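Local coordinates for protein transcriptional regulator (NtrC family) (Aquifex aeolicus, PDB 3DZD) that probably couples ATP hydrolysis by its AAA+ domain to the activation of sigma54-dependent transcription, under the control of a receiver domain, at residues 129-134 against 169-174; 163-168 against 296-301; 176-181 against 223-228. One frame throughout, in Å; residues are numbered along the deposited sequence.

Contact 1 of 3, residues 129-134 against 169-174; sequences IEFVGE and ARLIHR. With ADP (adenosine-5'-diphosphate), chain C.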
loop_
_atom_site.group_PDB
_atom_site.type_symbol
_atom_site.label_atom_id
_atom_site.label_comp_id
_atom_site.label_asym_id
_atom_site.label_seq_id
_atom_site.Cartn_x
_atom_site.Cartn_y
_atom_site.Cartn_z
ATOM N N ILE A 129 5.523 5.164 13.366
ATOM C CA ILE A 129 6.574 4.189 13.637
ATOM C C ILE A 129 7.072 4.331 15.063
ATOM O O ILE A 129 7.481 5.411 15.481
ATOM C CB ILE A 129 7.760 4.350 12.671
ATOM C CG1 ILE A 129 7.330 4.039 11.239
ATOM C CG2 ILE A 129 8.898 3.439 13.070
ATOM C CD1 ILE A 129 8.355 4.446 10.217
ATOM N N GLU A 130 7.033 3.233 15.807
ATOM C CA GLU A 130 7.484 3.235 17.190
ATOM C C GLU A 130 8.977 2.953 17.260
ATOM O O GLU A 130 9.455 1.925 16.781
ATOM C CB GLU A 130 6.721 2.184 17.994
ATOM C CG GLU A 130 5.206 2.274 17.862
ATOM C CD GLU A 130 4.590 3.306 18.791
ATOM O OE1 GLU A 130 5.318 3.842 19.660
ATOM O OE2 GLU A 130 3.376 3.577 18.653
ATOM N N PHE A 131 9.715 3.876 17.857
ATOM C CA PHE A 131 11.145 3.699 18.029
ATOM C C PHE A 131 11.472 3.983 19.475
ATOM O O PHE A 131 11.812 5.103 19.835
ATOM C CB PHE A 131 11.903 4.647 17.117
ATOM C CG PHE A 131 13.375 4.428 17.120
ATOM C CD1 PHE A 131 14.246 5.456 16.787
ATOM C CD2 PHE A 131 13.894 3.191 17.470
ATOM C CE1 PHE A 131 15.612 5.251 16.788
ATOM C CE2 PHE A 131 15.256 2.973 17.480
ATOM C CZ PHE A 131 16.121 4.008 17.141
ATOM N N VAL A 132 11.358 2.962 20.312
ATOM C CA VAL A 132 11.391 3.168 21.753
ATOM C C VAL A 132 12.807 3.126 22.319
ATOM O O VAL A 132 13.599 2.248 21.969
ATOM C CB VAL A 132 10.501 2.146 22.472
ATOM C CG1 VAL A 132 10.639 2.289 23.981
ATOM C CG2 VAL A 132 9.062 2.334 22.038
ATOM N N GLY A 133 13.113 4.083 23.190
ATOM C CA GLY A 133 14.411 4.154 23.827
ATOM C C GLY A 133 14.772 5.551 24.294
ATOM O O GLY A 133 14.586 6.535 23.564
ATOM N N GLU A 134 15.309 5.633 25.507
ATOM C CA GLU A 134 15.736 6.902 26.080
ATOM C C GLU A 134 17.221 6.919 26.476
ATOM O O GLU A 134 17.716 7.932 26.947
ATOM C CB GLU A 134 14.854 7.286 27.279
ATOM C CG GLU A 134 13.373 7.521 26.930
ATOM C CD GLU A 134 13.162 8.655 25.934
ATOM O OE1 GLU A 134 13.794 9.727 26.089
ATOM O OE2 GLU A 134 12.354 8.474 24.993
ATOM N N ALA A 169 15.693 2.672 9.293
ATOM C CA ALA A 169 15.585 2.842 7.846
ATOM C C ALA A 169 14.231 3.435 7.417
ATOM O O ALA A 169 14.184 4.346 6.586
ATOM C CB ALA A 169 15.853 1.522 7.138
ATOM N N ARG A 170 13.138 2.931 7.981
ATOM C CA ARG A 170 11.809 3.487 7.702
ATOM C C ARG A 170 11.675 4.910 8.206
ATOM O O ARG A 170 11.069 5.762 7.549
ATOM C CB ARG A 170 10.706 2.622 8.309
ATOM C CG ARG A 170 10.463 1.335 7.544
ATOM C CD ARG A 170 9.306 0.539 8.122
ATOM N NE ARG A 170 9.215 -0.761 7.456
ATOM C CZ ARG A 170 8.654 -0.947 6.260
ATOM N NH1 ARG A 170 8.123 0.086 5.605
ATOM N NH2 ARG A 170 8.618 -2.161 5.723
ATOM N N LEU A 171 12.236 5.164 9.382
ATOM C CA LEU A 171 12.235 6.509 9.927
ATOM C C LEU A 171 12.914 7.436 8.945
ATOM O O LEU A 171 12.373 8.486 8.604
ATOM C CB LEU A 171 12.939 6.552 11.284
ATOM C CG LEU A 171 12.134 5.896 12.414
ATOM C CD1 LEU A 171 12.885 5.955 13.745
ATOM C CD2 LEU A 171 10.750 6.542 12.544
ATOM N N ILE A 172 14.097 7.036 8.480
ATOM C CA ILE A 172 14.878 7.846 7.544
ATOM C C ILE A 172 14.068 8.142 6.283
ATOM O O ILE A 172 14.001 9.283 5.838
ATOM C CB ILE A 172 16.209 7.146 7.153
ATOM C CG1 ILE A 172 17.206 7.174 8.321
ATOM C CG2 ILE A 172 16.816 7.791 5.914
ATOM C CD1 ILE A 172 18.389 6.250 8.131
ATOM N N HIS A 173 13.459 7.109 5.711
ATOM C CA HIS A 173 12.616 7.277 4.538
ATOM C C HIS A 173 11.506 8.289 4.830
ATOM O O HIS A 173 11.359 9.293 4.128
ATOM C CB HIS A 173 12.025 5.936 4.111
ATOM C CG HIS A 173 11.001 6.047 3.023
ATOM N ND1 HIS A 173 11.324 6.405 1.730
ATOM C CD2 HIS A 173 9.659 5.857 3.039
ATOM C CE1 HIS A 173 10.224 6.430 0.997
ATOM N NE2 HIS A 173 9.202 6.098 1.766
ATOM N N ARG A 174 10.744 8.018 5.883
ATOM C CA ARG A 174 9.700 8.923 6.357
ATOM C C ARG A 174 10.134 10.391 6.387
ATOM O O ARG A 174 9.442 11.255 5.858
ATOM C CB ARG A 174 9.245 8.500 7.755
ATOM C CG ARG A 174 8.026 9.245 8.261
ATOM C CD ARG A 174 6.788 8.820 7.494
ATOM N NE ARG A 174 6.629 7.367 7.463
ATOM C CZ ARG A 174 5.908 6.678 8.344
ATOM N NH1 ARG A 174 5.280 7.313 9.325
ATOM N NH2 ARG A 174 5.813 5.357 8.246
HETATM P PB ADP C . 16.956 -5.864 12.702
HETATM O O1B ADP C . 16.277 -5.097 11.585
HETATM O O2B ADP C . 17.458 -7.235 12.307
HETATM O O3B ADP C . 18.002 -5.085 13.439
HETATM P PA ADP C . 14.247 -5.872 13.742
HETATM O O1A ADP C . 13.944 -4.426 14.024
HETATM O O2A ADP C . 13.718 -6.457 12.449
HETATM O O3A ADP C . 15.847 -6.105 13.865
HETATM O "O5'" ADP C . 13.665 -6.761 14.951
HETATM C "C5'" ADP C . 13.151 -6.145 16.124
HETATM C "C4'" ADP C . 11.672 -6.420 16.314
HETATM O "O4'" ADP C . 11.266 -5.619 17.417
HETATM C "C3'" ADP C . 10.874 -5.875 15.148
HETATM O "O3'" ADP C . 9.575 -6.476 15.161
HETATM C "C2'" ADP C . 10.668 -4.414 15.449
HETATM O "O2'" ADP C . 9.328 -4.103 15.059
HETATM C "C1'" ADP C . 10.760 -4.355 16.959
HETATM N N9 ADP C . 11.682 -3.293 17.413
HETATM C C8 ADP C . 13.019 -3.298 17.255
HETATM N N7 ADP C . 13.587 -2.206 17.803
HETATM C C5 ADP C . 12.593 -1.473 18.333
HETATM C C6 ADP C . 12.506 -0.185 19.055
HETATM N N6 ADP C . 13.627 0.537 19.326
HETATM N N1 ADP C . 11.285 0.231 19.438
HETATM C C2 ADP C . 10.181 -0.492 19.173
HETATM N N3 ADP C . 10.181 -1.665 18.516
HETATM C C4 ADP C . 11.341 -2.194 18.079
#

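Contact 2 of 3, residues 163-168 against 296-301; sequences TGKEIV and IYLPPL. With ADP (adenosine-5'-diphosphate), chain C.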
loop_
_atom_site.group_PDB
_atom_site.type_symbol
_atom_site.label_atom_id
_atom_site.label_comp_id
_atom_site.label_asym_id
_atom_site.label_seq_id
_atom_site.Cartn_x
_atom_site.Cartn_y
_atom_site.Cartn_z
ATOM N N THR A 163 18.454 -5.418 16.329
ATOM C CA THR A 163 18.623 -4.141 17.042
ATOM C C THR A 163 17.777 -2.981 16.485
ATOM O O THR A 163 17.913 -1.849 16.930
ATOM C CB THR A 163 20.090 -3.694 17.088
ATOM O OG1 THR A 163 20.613 -3.707 15.767
ATOM C CG2 THR A 163 20.909 -4.629 17.946
ATOM N N GLY A 164 16.897 -3.261 15.525
ATOM C CA GLY A 164 15.997 -2.233 15.039
ATOM C C GLY A 164 16.486 -1.500 13.804
ATOM O O GLY A 164 16.045 -0.391 13.522
ATOM N N LYS A 165 17.388 -2.126 13.059
ATOM C CA LYS A 165 17.957 -1.501 11.876
ATOM C C LYS A 165 16.902 -1.123 10.830
ATOM O O LYS A 165 17.019 -0.092 10.185
ATOM C CB LYS A 165 19.040 -2.398 11.275
ATOM C CG LYS A 165 20.297 -2.486 12.147
ATOM C CD LYS A 165 21.290 -3.505 11.608
ATOM C CE LYS A 165 20.756 -4.913 11.792
ATOM N NZ LYS A 165 21.609 -5.898 11.079
ATOM N N GLU A 166 15.870 -1.945 10.671
ATOM C CA GLU A 166 14.808 -1.630 9.724
ATOM C C GLU A 166 13.947 -0.450 10.184
ATOM O O GLU A 166 13.536 0.389 9.375
ATOM C CB GLU A 166 13.928 -2.851 9.426
ATOM C CG GLU A 166 12.655 -2.485 8.667
ATOM C CD GLU A 166 11.875 -3.684 8.136
ATOM O OE1 GLU A 166 12.492 -4.692 7.712
ATOM O OE2 GLU A 166 10.626 -3.597 8.122
ATOM N N ILE A 167 13.670 -0.380 11.478
ATOM C CA ILE A 167 12.925 0.757 12.005
ATOM C C ILE A 167 13.631 2.062 11.675
ATOM O O ILE A 167 12.996 3.029 11.257
ATOM C CB ILE A 167 12.757 0.699 13.517
ATOM C CG1 ILE A 167 11.848 -0.469 13.914
ATOM C CG2 ILE A 167 12.197 2.006 14.016
ATOM C CD1 ILE A 167 11.460 -0.459 15.382
ATOM N N VAL A 168 14.943 2.101 11.883
ATOM C CA VAL A 168 15.688 3.317 11.628
ATOM C C VAL A 168 15.581 3.683 10.147
ATOM O O VAL A 168 15.397 4.854 9.797
ATOM C CB VAL A 168 17.168 3.177 12.030
ATOM C CG1 VAL A 168 17.931 4.449 11.681
ATOM C CG2 VAL A 168 17.289 2.861 13.510
ATOM N N ILE A 296 25.360 4.908 10.673
ATOM C CA ILE A 296 24.730 4.933 11.972
ATOM C C ILE A 296 25.040 3.601 12.612
ATOM O O ILE A 296 24.939 2.557 11.961
ATOM C CB ILE A 296 23.199 5.065 11.870
ATOM C CG1 ILE A 296 22.809 6.361 11.171
ATOM C CG2 ILE A 296 22.556 4.964 13.254
ATOM C CD1 ILE A 296 21.351 6.421 10.762
ATOM N N TYR A 297 25.415 3.642 13.884
ATOM C CA TYR A 297 25.664 2.439 14.657
ATOM C C TYR A 297 24.572 2.270 15.710
ATOM O O TYR A 297 24.380 3.151 16.538
ATOM C CB TYR A 297 27.032 2.525 15.342
ATOM C CG TYR A 297 27.291 1.371 16.273
ATOM C CD1 TYR A 297 27.611 0.120 15.775
ATOM C CD2 TYR A 297 27.199 1.526 17.643
ATOM C CE1 TYR A 297 27.839 -0.941 16.615
ATOM C CE2 TYR A 297 27.433 0.480 18.494
ATOM C CZ TYR A 297 27.753 -0.756 17.979
ATOM O OH TYR A 297 27.975 -1.823 18.820
ATOM N N LEU A 298 23.851 1.157 15.662
ATOM C CA LEU A 298 22.886 0.823 16.709
ATOM C C LEU A 298 23.523 -0.106 17.724
ATOM O O LEU A 298 23.927 -1.206 17.380
ATOM C CB LEU A 298 21.654 0.118 16.126
ATOM C CG LEU A 298 20.899 0.830 15.012
ATOM C CD1 LEU A 298 19.588 0.107 14.686
ATOM C CD2 LEU A 298 20.646 2.283 15.402
ATOM N N PRO A 299 23.592 0.323 18.986
ATOM C CA PRO A 299 24.185 -0.499 20.054
ATOM C C PRO A 299 23.333 -1.730 20.390
ATOM O O PRO A 299 22.119 -1.680 20.223
ATOM C CB PRO A 299 24.191 0.438 21.269
ATOM C CG PRO A 299 23.580 1.722 20.825
ATOM C CD PRO A 299 22.960 1.551 19.492
ATOM N N PRO A 300 23.960 -2.811 20.888
ATOM C CA PRO A 300 23.176 -3.952 21.369
ATOM C C PRO A 300 22.232 -3.523 22.477
ATOM O O PRO A 300 22.457 -2.510 23.152
ATOM C CB PRO A 300 24.231 -4.903 21.931
ATOM C CG PRO A 300 25.524 -4.465 21.334
ATOM C CD PRO A 300 25.403 -3.002 21.098
ATOM N N LEU A 301 21.169 -4.291 22.651
ATOM C CA LEU A 301 20.179 -4.011 23.670
ATOM C C LEU A 301 20.810 -3.938 25.069
ATOM O O LEU A 301 20.444 -3.072 25.864
ATOM C CB LEU A 301 19.064 -5.059 23.615
ATOM C CG LEU A 301 18.013 -5.036 24.722
ATOM C CD1 LEU A 301 17.396 -3.662 24.871
ATOM C CD2 LEU A 301 16.938 -6.097 24.433
HETATM P PB ADP C . 16.956 -5.864 12.702
HETATM O O1B ADP C . 16.277 -5.097 11.585
HETATM O O2B ADP C . 17.458 -7.235 12.307
HETATM O O3B ADP C . 18.002 -5.085 13.439
HETATM P PA ADP C . 14.247 -5.872 13.742
HETATM O O1A ADP C . 13.944 -4.426 14.024
HETATM O O2A ADP C . 13.718 -6.457 12.449
HETATM O O3A ADP C . 15.847 -6.105 13.865
HETATM O "O5'" ADP C . 13.665 -6.761 14.951
HETATM C "C5'" ADP C . 13.151 -6.145 16.124
HETATM C "C4'" ADP C . 11.672 -6.420 16.314
HETATM O "O4'" ADP C . 11.266 -5.619 17.417
HETATM C "C3'" ADP C . 10.874 -5.875 15.148
HETATM O "O3'" ADP C . 9.575 -6.476 15.161
HETATM C "C2'" ADP C . 10.668 -4.414 15.449
HETATM O "O2'" ADP C . 9.328 -4.103 15.059
HETATM C "C1'" ADP C . 10.760 -4.355 16.959
HETATM N N9 ADP C . 11.682 -3.293 17.413
HETATM C C8 ADP C . 13.019 -3.298 17.255
HETATM N N7 ADP C . 13.587 -2.206 17.803
HETATM C C5 ADP C . 12.593 -1.473 18.333
HETATM C C6 ADP C . 12.506 -0.185 19.055
HETATM N N6 ADP C . 13.627 0.537 19.326
HETATM N N1 ADP C . 11.285 0.231 19.438
HETATM C C2 ADP C . 10.181 -0.492 19.173
HETATM N N3 ADP C . 10.181 -1.665 18.516
HETATM C C4 ADP C . 11.341 -2.194 18.079
#

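Contact 3 of 3, residues 176-181 against 223-228; sequences SGRKGA and QGTLFL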
loop_
_atom_site.group_PDB
_atom_site.type_symbol
_atom_site.label_atom_id
_atom_site.label_comp_id
_atom_site.label_asym_id
_atom_site.label_seq_id
_atom_site.Cartn_x
_atom_site.Cartn_y
_atom_site.Cartn_z
ATOM N N SER A 176 12.857 11.744 5.018
ATOM C CA SER A 176 13.457 12.179 3.761
ATOM C C SER A 176 12.436 12.937 2.916
ATOM O O SER A 176 12.785 13.876 2.196
ATOM C CB SER A 176 14.017 10.988 2.967
ATOM O OG SER A 176 13.008 10.367 2.182
ATOM N N GLY A 177 11.179 12.516 2.999
ATOM C CA GLY A 177 10.112 13.170 2.268
ATOM C C GLY A 177 9.831 12.562 0.905
ATOM O O GLY A 177 8.895 12.974 0.221
ATOM N N ARG A 178 10.637 11.581 0.510
ATOM C CA ARG A 178 10.503 10.962 -0.801
ATOM C C ARG A 178 9.145 10.279 -0.943
ATOM O O ARG A 178 8.679 9.613 -0.020
ATOM C CB ARG A 178 11.675 10.002 -1.064
ATOM C CG ARG A 178 13.015 10.739 -1.222
ATOM C CD ARG A 178 14.224 9.821 -1.298
ATOM N NE ARG A 178 14.288 9.058 -2.543
ATOM C CZ ARG A 178 14.830 9.507 -3.668
ATOM N NH1 ARG A 178 15.348 10.721 -3.714
ATOM N NH2 ARG A 178 14.845 8.745 -4.752
ATOM N N LYS A 179 8.505 10.462 -2.097
ATOM C CA LYS A 179 7.125 10.016 -2.293
ATOM C C LYS A 179 7.011 8.557 -2.715
ATOM O O LYS A 179 5.960 7.929 -2.552
ATOM C CB LYS A 179 6.413 10.910 -3.316
ATOM C CG LYS A 179 6.020 12.279 -2.780
ATOM C CD LYS A 179 5.088 12.142 -1.582
ATOM C CE LYS A 179 3.864 11.299 -1.927
ATOM N NZ LYS A 179 2.989 11.042 -0.744
ATOM N N GLY A 180 8.089 8.023 -3.270
ATOM C CA GLY A 180 8.105 6.636 -3.690
ATOM C C GLY A 180 8.039 5.673 -2.518
ATOM O O GLY A 180 8.012 6.086 -1.360
ATOM N N ALA A 181 8.037 4.380 -2.827
ATOM C CA ALA A 181 7.815 3.344 -1.826
ATOM C C ALA A 181 9.073 2.979 -1.044
ATOM O O ALA A 181 10.199 3.276 -1.465
ATOM C CB ALA A 181 7.231 2.096 -2.485
ATOM N N GLN A 223 11.892 6.664 -6.965
ATOM C CA GLN A 223 11.524 7.838 -6.170
ATOM C C GLN A 223 11.267 7.524 -4.699
ATOM O O GLN A 223 10.719 8.345 -3.970
ATOM C CB GLN A 223 10.326 8.565 -6.778
ATOM C CG GLN A 223 10.549 9.004 -8.221
ATOM C CD GLN A 223 9.577 10.087 -8.657
ATOM O OE1 GLN A 223 9.694 11.247 -8.248
ATOM N NE2 GLN A 223 8.612 9.715 -9.491
ATOM N N GLY A 224 11.678 6.336 -4.268
ATOM C CA GLY A 224 11.579 5.954 -2.875
ATOM C C GLY A 224 12.911 5.526 -2.283
ATOM O O GLY A 224 13.973 6.028 -2.648
ATOM N N THR A 225 12.849 4.574 -1.368
ATOM C CA THR A 225 14.026 4.155 -0.624
ATOM C C THR A 225 14.128 2.651 -0.701
ATOM O O THR A 225 13.175 1.938 -0.397
ATOM C CB THR A 225 13.936 4.580 0.852
ATOM O OG1 THR A 225 13.928 6.012 0.934
ATOM C CG2 THR A 225 15.114 4.031 1.652
ATOM N N LEU A 226 15.282 2.177 -1.142
ATOM C CA LEU A 226 15.559 0.752 -1.195
ATOM C C LEU A 226 16.399 0.390 0.026
ATOM O O LEU A 226 17.495 0.918 0.191
ATOM C CB LEU A 226 16.332 0.427 -2.474
ATOM C CG LEU A 226 16.649 -1.040 -2.737
ATOM C CD1 LEU A 226 15.390 -1.779 -3.152
ATOM C CD2 LEU A 226 17.727 -1.161 -3.803
ATOM N N PHE A 227 15.868 -0.494 0.872
ATOM C CA PHE A 227 16.568 -0.977 2.068
ATOM C C PHE A 227 17.141 -2.368 1.824
ATOM O O PHE A 227 16.398 -3.337 1.646
ATOM C CB PHE A 227 15.627 -0.998 3.281
ATOM C CG PHE A 227 16.242 -1.587 4.545
ATOM C CD1 PHE A 227 17.407 -1.069 5.082
ATOM C CD2 PHE A 227 15.626 -2.645 5.207
ATOM C CE1 PHE A 227 17.955 -1.600 6.238
ATOM C CE2 PHE A 227 16.170 -3.175 6.359
ATOM C CZ PHE A 227 17.336 -2.652 6.878
ATOM N N LEU A 228 18.467 -2.458 1.808
ATOM C CA LEU A 228 19.154 -3.730 1.623
ATOM C C LEU A 228 19.559 -4.315 2.968
ATOM O O LEU A 228 20.588 -3.928 3.532
ATOM C CB LEU A 228 20.395 -3.525 0.767
ATOM C CG LEU A 228 20.149 -2.957 -0.631
ATOM C CD1 LEU A 228 21.450 -2.600 -1.291
ATOM C CD2 LEU A 228 19.344 -3.951 -1.492
HETATM O O HOH W 1 10.359 11.641 -4.238
#

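Contact 1 of 3, residues 129-134 against 169-174
I129 and L171 carry this meeting between the irregular run 129-134 and a middle turn of the helix that 169-174 belongs to. The isoleucine has CG1 anti to its carbonyl carbon (chi1 -65°), beside the backbone N, with CG2 anti to that N. CG2 therefore reaches L171 CD2 at 3.7 Å, the two side chains sliding past each other in opposite directions, while CG1-CD1 leads toward R170 and R174. CD1 sits 3.5 Å from R170 CB and meets R174 tip to tip, resting over one face of the guanidinium with NH2 at 3.3 Å. The arginine chain, bent at chi2 and chi3, lays this flat group beside the methyl, and a salt bridge from NH2 to E127 holds it there. Arginine suits this place at the surface, since one face of its guanidinium takes a hydrocarbon while NH2 still pairs with E127.

L171 works as a fork. Its CD1 is anti to CA (chi2 180°) and comes obliquely to the F131 ring, 3.4 Å from CD1 of that residue, while CD2 stays with I129. Leucine fits because its two equivalent methyls fill both places on the buried side of the helix. The ring of F131 in turn presents its edge to adenine, with F131 CD2 3.2 Å from ADP N6, and also makes a cation-pi contact with K142.

One residue on, the backbone of V132 reads the base: V132 N donates to ADP N1 at 2.9 Å in an almost straight bond (171°), and ADP N6 donates to V132 O at 3.1 Å. The contact thus seats the adenine-recognition loop on the helix that follows the P-loop. Such pairing of the adenine edge with main-chain N-H and C=O is characteristic of the nucleotide pocket of AAA+ ATPases.

Contact 2 of 3, residues 163-168 against 296-301
L298 has CG anti to its carbonyl carbon (chi1 -55°) and an extended end (chi2 -171°), which pushes CD1 straight at the turn that opens helix 165-176. V168 answers with CG1 anti to its backbone N (chi1 177°), leaving CG2 beside that N and facing the leucine. The two chains meet tip to tip, V168 CG2 to L298 CD1 at 3.8 Å, and a similar end-on approach joins V168 CG1 to I296 CD1 at 4.1 Å. Beta-branched valine suits the place because each methyl finds its own partner.

The same CD1 lies 3.4 Å from T163 O and 3.5 Å from K165 N, so the leucine backs the turn while phosphate occupies its other side. T163 holds OG1 in the crowded position between N and carbonyl carbon, where it bonds E160 O; its CG2 leans toward P299 O and P300.

This turn belongs to the P-loop, the Walker A motif. K165 N donates to ADP O3B at 3.0 Å, and weaker bonds come from G164 N and E166 N. G164, the N-cap, must be glycine: its backbone would jam a CB against the preceding carbonyl O and drive it into ADP N7. The helix start probably adds favourable electrostatics for the diphosphate. K165 CE passes 3.2 Å from ADP O3B, while NZ makes a weak hydrogen bond to G159 O.

Strand 294-297 is an outermost strand of its parallel sheet, bonded by backbone to 155-158. I157 of that neighbour touches K165, V168 and L298, helix 136-149 packs on V168, I296 and L298, and helix 346-359 meets T163 and P300 through N346.

Contact 3 of 3, residues 176-181 against 223-228
R178 and Q223 aim their side chains differently: the arginine leans onto the backbone of 223-225, whereas the glutamine, extended beyond CG, carries its amide away, and Q223 also packs on S120 of the second subunit. The bend of R178 at chi3 (70°) turns the guanidinium so that G224 O lies at its edge, near its plane. R178 NE donates to this oxygen at 3.0 Å, from above the carbonyl plane. Its NH2 forms a salt bridge with D263. An alanine here would lose both the bond to G224 O and the pairing with D263, and would probably leave the 223-225 backbone less firmly held.

The backbones come exceptionally close, with G180 CA and G224 CA 3.6 Å apart. Glycine is needed on both sides, because a CB on either would collide with the opposite chain. G180 N donates to Q223 O at 2.7 Å, again from above the carbonyl plane, and a water that accepts from K179 N at 3.1 Å gives a weak bond to the same oxygen. T225 N then donates to A181 O at 3.0 Å, nearly straight (161°) and in the carbonyl plane. S176 OG, at the last residue of helix 165-176, accepts from R178 N in an ST turn leading out of it.

The polar atoms are almost all main-chain, so the join depends on backbone shape. The T225 N bond starts the pairing of parallel strands 182-186 and 225-229, the latter carrying the hydrophobic run of what is, from its sequence, the Walker B motif, while the arginine's charge probably polarises the G224 carbonyl.

Overall arrangement
Contacts 1 and 2 share helix 165-176, and contact 3 lies where the chain leaves its C-terminal end. The first two, centres about 10 Å apart, both touch ADP: contact 1 holds the adenine edge and contact 2 the diphosphate. They meet directly where F131 CZ lies 4.0 Å from V168 CG2, and I167, whose CD1 lies under the base, also packs on I129. Contact 3, its centre about 15 Å from contact 1 and 19 Å from contact 2, keeps the T225 side chain about 14 Å from the nucleotide. It is tied in by a probable hydrogen bond, H173 ND1 to T225 OG1 at 2.8 Å, and by F227 packing against A169 and E166.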